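Local coordinates for outer surface protein (Bacillus cereus ATCC 14579, PDB 1X7F) that is of unknown function but probably acts as a 6-phospho-N-acetylmuramidase, a glycosidase that would hydrolyse the glycosidic bond of N-acetylmuramic acid 6-phosphate, at residues E26-I31 with N87-L92; K42-I47 with I80-D85. All blocks are in the same frame, centred on the assembly; numbering follows the deposited sequence.

Contact 1 (E26-I31 with N87-L92); sequences ERKLGI and NMEVIL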
ATOM      1  N   GLU A  26       5.562   9.156  -7.860  1.00 47.83           N
ATOM      2  CA  GLU A  26       5.983   9.085  -6.464  1.00 46.39           C
ATOM      3  C   GLU A  26       4.916   8.440  -5.582  1.00 44.03           C
ATOM      4  O   GLU A  26       3.715   8.621  -5.818  1.00 44.33           O
ATOM      5  CB  GLU A  26       6.370  10.485  -5.956  1.00 46.43           C
ATOM      6  CG  GLU A  26       5.823  10.853  -4.582  1.00 47.74           C
ATOM      7  CD  GLU A  26       6.129  12.288  -4.168  1.00 49.30           C
ATOM      8  OE1 GLU A  26       5.931  13.223  -4.984  1.00 51.93           O
ATOM      9  OE2 GLU A  26       6.558  12.484  -3.008  1.00 53.40           O
ATOM     10  N   ARG A  27       5.369   7.674  -4.586  1.00 41.24           N
ATOM     11  CA  ARG A  27       4.485   6.951  -3.657  1.00 38.82           C
ATOM     12  C   ARG A  27       4.601   7.534  -2.257  1.00 37.51           C
ATOM     13  O   ARG A  27       5.702   7.687  -1.727  1.00 37.64           O
ATOM     14  CB  ARG A  27       4.798   5.446  -3.656  1.00 37.92           C
ATOM     15  CG  ARG A  27       4.300   4.756  -4.916  1.00 38.04           C
ATOM     16  CD  ARG A  27       4.747   3.327  -5.114  1.00 38.39           C
ATOM     17  NE  ARG A  27       4.352   2.853  -6.439  1.00 40.01           N
ATOM     18  CZ  ARG A  27       4.495   1.607  -6.884  1.00 40.72           C
ATOM     19  NH1 ARG A  27       5.034   0.669  -6.113  1.00 41.99           N
ATOM     20  NH2 ARG A  27       4.097   1.297  -8.111  1.00 40.51           N
ATOM     21  N   LYS A  28       3.464   7.897  -1.679  1.00 36.43           N
ATOM     22  CA  LYS A  28       3.457   8.564  -0.386  1.00 35.85           C
ATOM     23  C   LYS A  28       2.840   7.691   0.673  1.00 34.62           C
ATOM     24  O   LYS A  28       2.012   6.823   0.371  1.00 33.67           O
ATOM     25  CB  LYS A  28       2.681   9.885  -0.442  1.00 36.27           C
ATOM     26  CG  LYS A  28       3.330  10.982  -1.247  1.00 37.10           C
ATOM     27  CD  LYS A  28       2.516  12.265  -1.091  1.00 40.34           C
ATOM     28  CE  LYS A  28       2.994  13.382  -2.028  1.00 42.77           C
ATOM     29  NZ  LYS A  28       2.490  14.738  -1.598  1.00 44.14           N
ATOM     30  N   LEU A  29       3.248   7.941   1.916  1.00 34.20           N
ATOM     31  CA  LEU A  29       2.552   7.431   3.094  1.00 33.61           C
ATOM     32  C   LEU A  29       1.749   8.562   3.728  1.00 33.89           C
ATOM     33  O   LEU A  29       2.215   9.702   3.806  1.00 32.96           O
ATOM     34  CB  LEU A  29       3.531   6.818   4.098  1.00 32.85           C
ATOM     35  CG  LEU A  29       3.900   5.357   3.791  1.00 35.21           C
ATOM     36  CD1 LEU A  29       5.165   4.947   4.538  1.00 29.52           C
ATOM     37  CD2 LEU A  29       2.692   4.392   4.090  1.00 29.90           C
ATOM     38  N   GLY A  30       0.537   8.237   4.179  1.00 34.20           N
ATOM     39  CA  GLY A  30      -0.329   9.216   4.825  1.00 33.36           C
ATOM     40  C   GLY A  30      -0.883   8.737   6.147  1.00 33.46           C
ATOM     41  O   GLY A  30      -0.827   7.551   6.449  1.00 33.59           O
ATOM     42  N   ILE A  31      -1.410   9.682   6.926  1.00 34.15           N
ATOM     43  CA  ILE A  31      -2.091   9.436   8.212  1.00 33.93           C
ATOM     44  C   ILE A  31      -3.424  10.183   8.204  1.00 34.65           C
ATOM     45  O   ILE A  31      -3.572  11.197   7.506  1.00 33.84           O
ATOM     46  CB  ILE A  31      -1.235   9.953   9.414  1.00 35.24           C
ATOM     47  CG1 ILE A  31      -0.685  11.373   9.136  1.00 33.71           C
ATOM     48  CG2 ILE A  31      -0.106   8.969   9.739  1.00 35.49           C
ATOM     49  CD1 ILE A  31      -0.298  12.202  10.390  1.00 32.50           C
ATOM     50  N   ASN A  87       6.172  19.425   6.025  1.00 40.82           N
ATOM     51  CA  ASN A  87       6.055  19.081   4.601  1.00 41.22           C
ATOM     52  C   ASN A  87       4.993  18.016   4.267  1.00 41.35           C
ATOM     53  O   ASN A  87       5.217  17.102   3.463  1.00 41.47           O
ATOM     54  CB  ASN A  87       7.439  18.736   4.021  1.00 41.65           C
ATOM     55  CG  ASN A  87       8.498  19.788   4.361  1.00 43.10           C
ATOM     56  OD1 ASN A  87       9.430  19.520   5.122  1.00 45.53           O
ATOM     57  ND2 ASN A  87       8.341  20.994   3.819  1.00 44.11           N
ATOM     58  N   MET A  88       3.824  18.154   4.887  1.00 41.47           N
ATOM     59  CA  MET A  88       2.740  17.194   4.702  1.00 41.35           C
ATOM     60  C   MET A  88       1.593  17.793   3.908  1.00 40.76           C
ATOM     61  O   MET A  88       1.101  18.874   4.227  1.00 40.98           O
ATOM     62  CB  MET A  88       2.231  16.669   6.046  1.00 41.51           C
ATOM     63  CG  MET A  88       3.304  16.063   6.915  1.00 39.47           C
ATOM     64  SD  MET A  88       2.710  14.567   7.681  1.00 44.49           S
ATOM     65  CE  MET A  88       3.876  14.434   9.013  1.00 45.34           C
ATOM     66  N   GLU A  89       1.182  17.080   2.869  1.00 40.18           N
ATOM     67  CA  GLU A  89       0.079  17.481   2.011  1.00 40.58           C
ATOM     68  C   GLU A  89      -1.246  17.236   2.742  1.00 39.62           C
ATOM     69  O   GLU A  89      -1.523  16.122   3.150  1.00 38.86           O
ATOM     70  CB  GLU A  89       0.134  16.652   0.728  1.00 40.23           C
ATOM     71  CG  GLU A  89      -0.788  17.108  -0.393  1.00 43.07           C
ATOM     72  CD  GLU A  89      -0.950  16.052  -1.475  1.00 42.73           C
ATOM     73  OE1 GLU A  89      -0.464  14.918  -1.274  1.00 44.69           O
ATOM     74  OE2 GLU A  89      -1.557  16.351  -2.529  1.00 45.96           O
ATOM     75  N   VAL A  90      -2.062  18.281   2.895  1.00 39.59           N
ATOM     76  CA  VAL A  90      -3.301  18.180   3.680  1.00 38.46           C
ATOM     77  C   VAL A  90      -4.556  18.145   2.796  1.00 38.33           C
ATOM     78  O   VAL A  90      -4.845  19.100   2.073  1.00 37.93           O
ATOM     79  CB  VAL A  90      -3.396  19.308   4.757  1.00 38.49           C
ATOM     80  CG1 VAL A  90      -4.739  19.271   5.481  1.00 38.40           C
ATOM     81  CG2 VAL A  90      -2.251  19.199   5.764  1.00 36.51           C
ATOM     82  N   ILE A  91      -5.285  17.032   2.858  1.00 38.13           N
ATOM     83  CA  ILE A  91      -6.576  16.913   2.174  1.00 38.53           C
ATOM     84  C   ILE A  91      -7.721  16.945   3.197  1.00 39.84           C
ATOM     85  O   ILE A  91      -7.783  16.103   4.102  1.00 38.24           O
ATOM     86  CB  ILE A  91      -6.641  15.649   1.266  1.00 37.97           C
ATOM     87  CG1 ILE A  91      -5.480  15.621   0.248  1.00 37.09           C
ATOM     88  CG2 ILE A  91      -7.995  15.544   0.560  1.00 37.36           C
ATOM     89  CD1 ILE A  91      -5.398  16.851  -0.698  1.00 35.09           C
ATOM     90  N   LEU A  92      -8.599  17.941   3.048  1.00 41.14           N
ATOM     91  CA  LEU A  92      -9.773  18.117   3.916  1.00 43.96           C
ATOM     92  C   LEU A  92     -11.035  17.450   3.382  1.00 45.32           C
ATOM     93  O   LEU A  92     -11.431  17.662   2.237  1.00 44.75           O
ATOM     94  CB  LEU A  92     -10.073  19.602   4.145  1.00 43.90           C
ATOM     95  CG  LEU A  92      -9.773  20.239   5.506  1.00 45.75           C
ATOM     96  CD1 LEU A  92      -9.975  21.748   5.420  1.00 46.34           C
ATOM     97  CD2 LEU A  92     -10.651  19.656   6.619  1.00 46.96           C
TER
HETATM   98  O   HOH W   1       3.909  15.715   0.622  0.50 22.15           O

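Contact 2 (K42-I47 with I80-D85); sequences KDMAYI and INHAKD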
ATOM      1  N   LYS A  42      -2.007  16.160  20.972  1.00 38.17           N
ATOM      2  CA  LYS A  42      -1.771  14.781  20.534  1.00 38.15           C
ATOM      3  C   LYS A  42      -1.821  14.611  19.018  1.00 37.66           C
ATOM      4  O   LYS A  42      -1.225  13.674  18.482  1.00 38.18           O
ATOM      5  CB  LYS A  42      -2.743  13.811  21.213  1.00 38.76           C
ATOM      6  CG  LYS A  42      -2.584  13.723  22.736  1.00 40.22           C
ATOM      7  CD  LYS A  42      -3.124  12.397  23.273  1.00 43.74           C
ATOM      8  CE  LYS A  42      -4.646  12.351  23.280  1.00 44.64           C
ATOM      9  NZ  LYS A  42      -5.226  13.190  24.371  1.00 45.33           N
ATOM     10  N   ASP A  43      -2.540  15.501  18.333  1.00 36.71           N
ATOM     11  CA  ASP A  43      -2.598  15.484  16.867  1.00 36.03           C
ATOM     12  C   ASP A  43      -1.279  16.010  16.295  1.00 35.60           C
ATOM     13  O   ASP A  43      -0.763  15.477  15.304  1.00 35.41           O
ATOM     14  CB  ASP A  43      -3.750  16.347  16.336  1.00 35.25           C
ATOM     15  CG  ASP A  43      -5.106  15.661  16.415  1.00 35.17           C
ATOM     16  OD1 ASP A  43      -5.180  14.405  16.414  1.00 30.14           O
ATOM     17  OD2 ASP A  43      -6.166  16.327  16.464  1.00 32.42           O
ATOM     18  N   MET A  44      -0.764  17.071  16.913  1.00 34.90           N
ATOM     19  CA  MET A  44       0.497  17.682  16.498  1.00 34.97           C
ATOM     20  C   MET A  44       1.673  16.763  16.807  1.00 34.57           C
ATOM     21  O   MET A  44       2.571  16.615  15.988  1.00 35.12           O
ATOM     22  CB  MET A  44       0.674  19.082  17.119  1.00 34.70           C
ATOM     23  CG  MET A  44      -0.260  20.121  16.505  1.00 34.42           C
ATOM     24  SD  MET A  44       0.058  21.838  16.912  1.00 36.17           S
ATOM     25  CE  MET A  44      -0.445  21.926  18.638  1.00 37.44           C
ATOM     26  N   ALA A  45       1.649  16.131  17.978  1.00 34.55           N
ATOM     27  CA  ALA A  45       2.636  15.116  18.331  1.00 35.24           C
ATOM     28  C   ALA A  45       2.645  13.936  17.326  1.00 35.72           C
ATOM     29  O   ALA A  45       3.710  13.423  16.959  1.00 37.03           O
ATOM     30  CB  ALA A  45       2.407  14.630  19.761  1.00 34.82           C
ATOM     31  N   TYR A  46       1.464  13.546  16.861  1.00 35.41           N
ATOM     32  CA  TYR A  46       1.290  12.457  15.883  1.00 35.39           C
ATOM     33  C   TYR A  46       1.851  12.790  14.502  1.00 34.81           C
ATOM     34  O   TYR A  46       2.530  11.964  13.886  1.00 35.36           O
ATOM     35  CB  TYR A  46      -0.199  12.139  15.759  1.00 35.22           C
ATOM     36  CG  TYR A  46      -0.577  10.930  14.929  1.00 35.46           C
ATOM     37  CD1 TYR A  46      -0.006   9.682  15.163  1.00 35.26           C
ATOM     38  CD2 TYR A  46      -1.573  11.028  13.951  1.00 38.05           C
ATOM     39  CE1 TYR A  46      -0.384   8.567  14.421  1.00 37.01           C
ATOM     40  CE2 TYR A  46      -1.973   9.917  13.206  1.00 38.66           C
ATOM     41  CZ  TYR A  46      -1.366   8.687  13.442  1.00 37.24           C
ATOM     42  OH  TYR A  46      -1.769   7.578  12.726  1.00 34.92           O
ATOM     43  N   ILE A  47       1.525  13.985  14.017  1.00 34.66           N
ATOM     44  CA  ILE A  47       2.094  14.543  12.795  1.00 34.35           C
ATOM     45  C   ILE A  47       3.621  14.512  12.880  1.00 35.51           C
ATOM     46  O   ILE A  47       4.287  14.093  11.932  1.00 35.13           O
ATOM     47  CB  ILE A  47       1.570  15.996  12.579  1.00 34.52           C
ATOM     48  CG1 ILE A  47       0.096  15.993  12.139  1.00 33.55           C
ATOM     49  CG2 ILE A  47       2.454  16.788  11.588  1.00 33.15           C
ATOM     50  CD1 ILE A  47      -0.582  17.377  12.271  1.00 32.89           C
ATOM     51  N   ILE A  80      -2.937  22.295  10.959  1.00 42.75           N
ATOM     52  CA  ILE A  80      -2.570  22.304   9.534  1.00 42.65           C
ATOM     53  C   ILE A  80      -1.232  23.014   9.282  1.00 42.66           C
ATOM     54  O   ILE A  80      -0.452  22.596   8.415  1.00 42.98           O
ATOM     55  CB  ILE A  80      -3.707  22.903   8.655  1.00 42.42           C
ATOM     56  CG1 ILE A  80      -4.891  21.933   8.582  1.00 42.27           C
ATOM     57  CG2 ILE A  80      -3.207  23.204   7.249  1.00 42.49           C
ATOM     58  CD1 ILE A  80      -6.177  22.528   8.015  1.00 41.81           C
ATOM     59  N   ASN A  81      -0.969  24.065  10.053  1.00 41.82           N
ATOM     60  CA  ASN A  81       0.299  24.791   9.966  1.00 41.93           C
ATOM     61  C   ASN A  81       1.463  23.914  10.432  1.00 41.06           C
ATOM     62  O   ASN A  81       2.543  23.920   9.836  1.00 40.18           O
ATOM     63  CB  ASN A  81       0.244  26.074  10.796  1.00 41.54           C
ATOM     64  CG  ASN A  81       0.734  27.285  10.034  1.00 43.69           C
ATOM     65  OD1 ASN A  81       1.854  27.311   9.513  1.00 45.14           O
ATOM     66  ND2 ASN A  81      -0.104  28.318   9.983  1.00 45.33           N
ATOM     67  N   HIS A  82       1.228  23.166  11.504  1.00 40.33           N
ATOM     68  CA  HIS A  82       2.206  22.220  12.003  1.00 40.31           C
ATOM     69  C   HIS A  82       2.469  21.155  10.933  1.00 40.03           C
ATOM     70  O   HIS A  82       3.618  20.792  10.689  1.00 40.05           O
ATOM     71  CB  HIS A  82       1.714  21.596  13.305  1.00 40.29           C
ATOM     72  CG  HIS A  82       2.751  20.787  14.014  1.00 41.25           C
ATOM     73  ND1 HIS A  82       2.757  19.406  13.998  1.00 41.23           N
ATOM     74  CD2 HIS A  82       3.821  21.163  14.755  1.00 40.16           C
ATOM     75  CE1 HIS A  82       3.784  18.969  14.702  1.00 41.69           C
ATOM     76  NE2 HIS A  82       4.443  20.014  15.175  1.00 41.41           N
ATOM     77  N   ALA A  83       1.401  20.699  10.276  1.00 39.58           N
ATOM     78  CA  ALA A  83       1.492  19.775   9.146  1.00 39.37           C
ATOM     79  C   ALA A  83       2.319  20.329   7.985  1.00 39.50           C
ATOM     80  O   ALA A  83       3.165  19.622   7.437  1.00 39.38           O
ATOM     81  CB  ALA A  83       0.115  19.393   8.670  1.00 38.77           C
ATOM     82  N   LYS A  84       2.068  21.581   7.611  1.00 40.05           N
ATOM     83  CA  LYS A  84       2.791  22.227   6.510  1.00 41.05           C
ATOM     84  C   LYS A  84       4.271  22.513   6.834  1.00 40.73           C
ATOM     85  O   LYS A  84       5.105  22.542   5.932  1.00 40.81           O
ATOM     86  CB  LYS A  84       2.059  23.495   6.029  1.00 40.68           C
ATOM     87  CG  LYS A  84       2.332  24.753   6.833  1.00 41.53           C
ATOM     88  CD  LYS A  84       1.453  25.936   6.389  1.00 42.07           C
ATOM     89  CE  LYS A  84       2.169  26.868   5.409  1.00 41.13           C
ATOM     90  NZ  LYS A  84       3.181  27.713   6.092  1.00 40.04           N
ATOM     91  N   ASP A  85       4.580  22.722   8.117  1.00 40.90           N
ATOM     92  CA  ASP A  85       5.963  22.879   8.580  1.00 40.88           C
ATOM     93  C   ASP A  85       6.715  21.550   8.482  1.00 41.01           C
ATOM     94  O   ASP A  85       7.947  21.528   8.372  1.00 40.32           O
ATOM     95  CB  ASP A  85       6.008  23.373  10.028  1.00 40.95           C
ATOM     96  CG  ASP A  85       5.524  24.799  10.183  1.00 42.23           C
ATOM     97  OD1 ASP A  85       5.727  25.628   9.264  1.00 42.89           O
ATOM     98  OD2 ASP A  85       4.928  25.186  11.210  1.00 44.31           O
TER

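Contact 1 (E26-I31 with N87-L92)
K28 and E89 meet through a salt bridge near the N-terminal ends of two parallel strands, K28 NZ lying 3.0 Å from E89 OE1. The position of OE1 is less certain than the rest because it crowds another atom of the model, so the geometry of this bridge should be read with caution. Both chains run extended beyond CG and cross at about a right angle. In E89 the last torsion (chi3 8°) turns OE1 back over the CB side of the chain, and K28 NZ accordingly also comes within 3.8 Å of E89 CB. R199 approaches the same oxygen, making a second salt bridge through its NH2, so that K28 and R199 both converge on E89 OE1. A water 2.8 Å from K28 NZ accepts a hydrogen bond from the ammonium and passes a weak one to N87 O. That carbonyl is set by the turn before the strand: N87, with positive phi, is the C-prime residue of a Schellman motif, in which M88 N bonds A83 O and N87 N bonds K84 O. The lysine backbone is fixed independently, K28 N giving a hydrogen bond to D246 OD1. Strand 55-62 lies between strands 28-33 and 89-94, and the K28 side chain touches S56 there. The eight parallel strands fit the (beta/alpha)8 barrel of this family, and the bridge spans two non-adjacent strands at their N-terminal ends, while M88, just before strand 89-94, packs on I47 and A51 of helix 40-51.

Contact 2 (K42-I47 with I80-D85)
H82 reaches from helix 74-85 to M44 and I47 of helix 40-51, and its atoms can be followed outward in order. H82 CB lies 4.0 Å from M44 SD, against the thioether of a methionine chain that bends at its last torsion. With CG anti to the backbone N (chi1 -170°), the imidazole is thrown across the gap between the helices instead of lying along its own. Ring atom H82 CG then comes 4.0 Å from M44 CG, while M44 CB sits over one face as a CH-pi contact, 4.0 Å from the H82 ring centroid and 19° off its normal, displaced toward the rim. H82 ND1 meets I47, whose CG2 approaches it obliquely at 3.6 Å, and I47 CB is at the ring edge, in plane. Next round the ring, H82 CE1 comes 2.9 Å from M44 O, a tight carbon-to-oxygen contact, not a hydrogen bond; ND1 is also near that carbonyl, but its angle is too poor for one. NE2 lies farther from the same oxygen than CE1 or ND1. M44 O has a weak bond from S48 OG within its own helix.

The two helices are successive outer helices of a (beta/alpha)8 barrel, joined through strand 55-62, and their local axes run nearly parallel, 12° apart with a closest approach of 9.7 Å. H82 and M44 are partly exposed, whereas I47 and A83 are buried against the sheet. There the contact turns purely apolar: I47 CG2 packs 4.0 Å from A83 CA, and I47 CD1 meets A83 CB at 4.2 Å. Both I47 and A83 rest on I58 of strand 55-62, and I47 also touches L33 of strand 28-33 and I79 of helix 74-85.

Overall arrangement
Contact 1 bridges strands 28-33 and 89-94 across the intervening strand 55-62; contact 2 packs helices 40-51 and 74-85, which precede and follow that strand. Contact 1 is polar and water-assisted and joins only partly exposed residues, although its centre is nearer the centre of the chain (about 13 Å against 23 Å, centre to centre). Contact 2, farther out, includes buried I47 and A83 and relies on aromatic and aliphatic packing, with no hydrogen bond across it. Strand 28-33 precedes helix 40-51, and strand 89-94 follows helix 74-85. The layers touch directly, V90 CG2 lying 3.8 Å from A83 CB and I31 CG2 3.7 Å from Y46 OH.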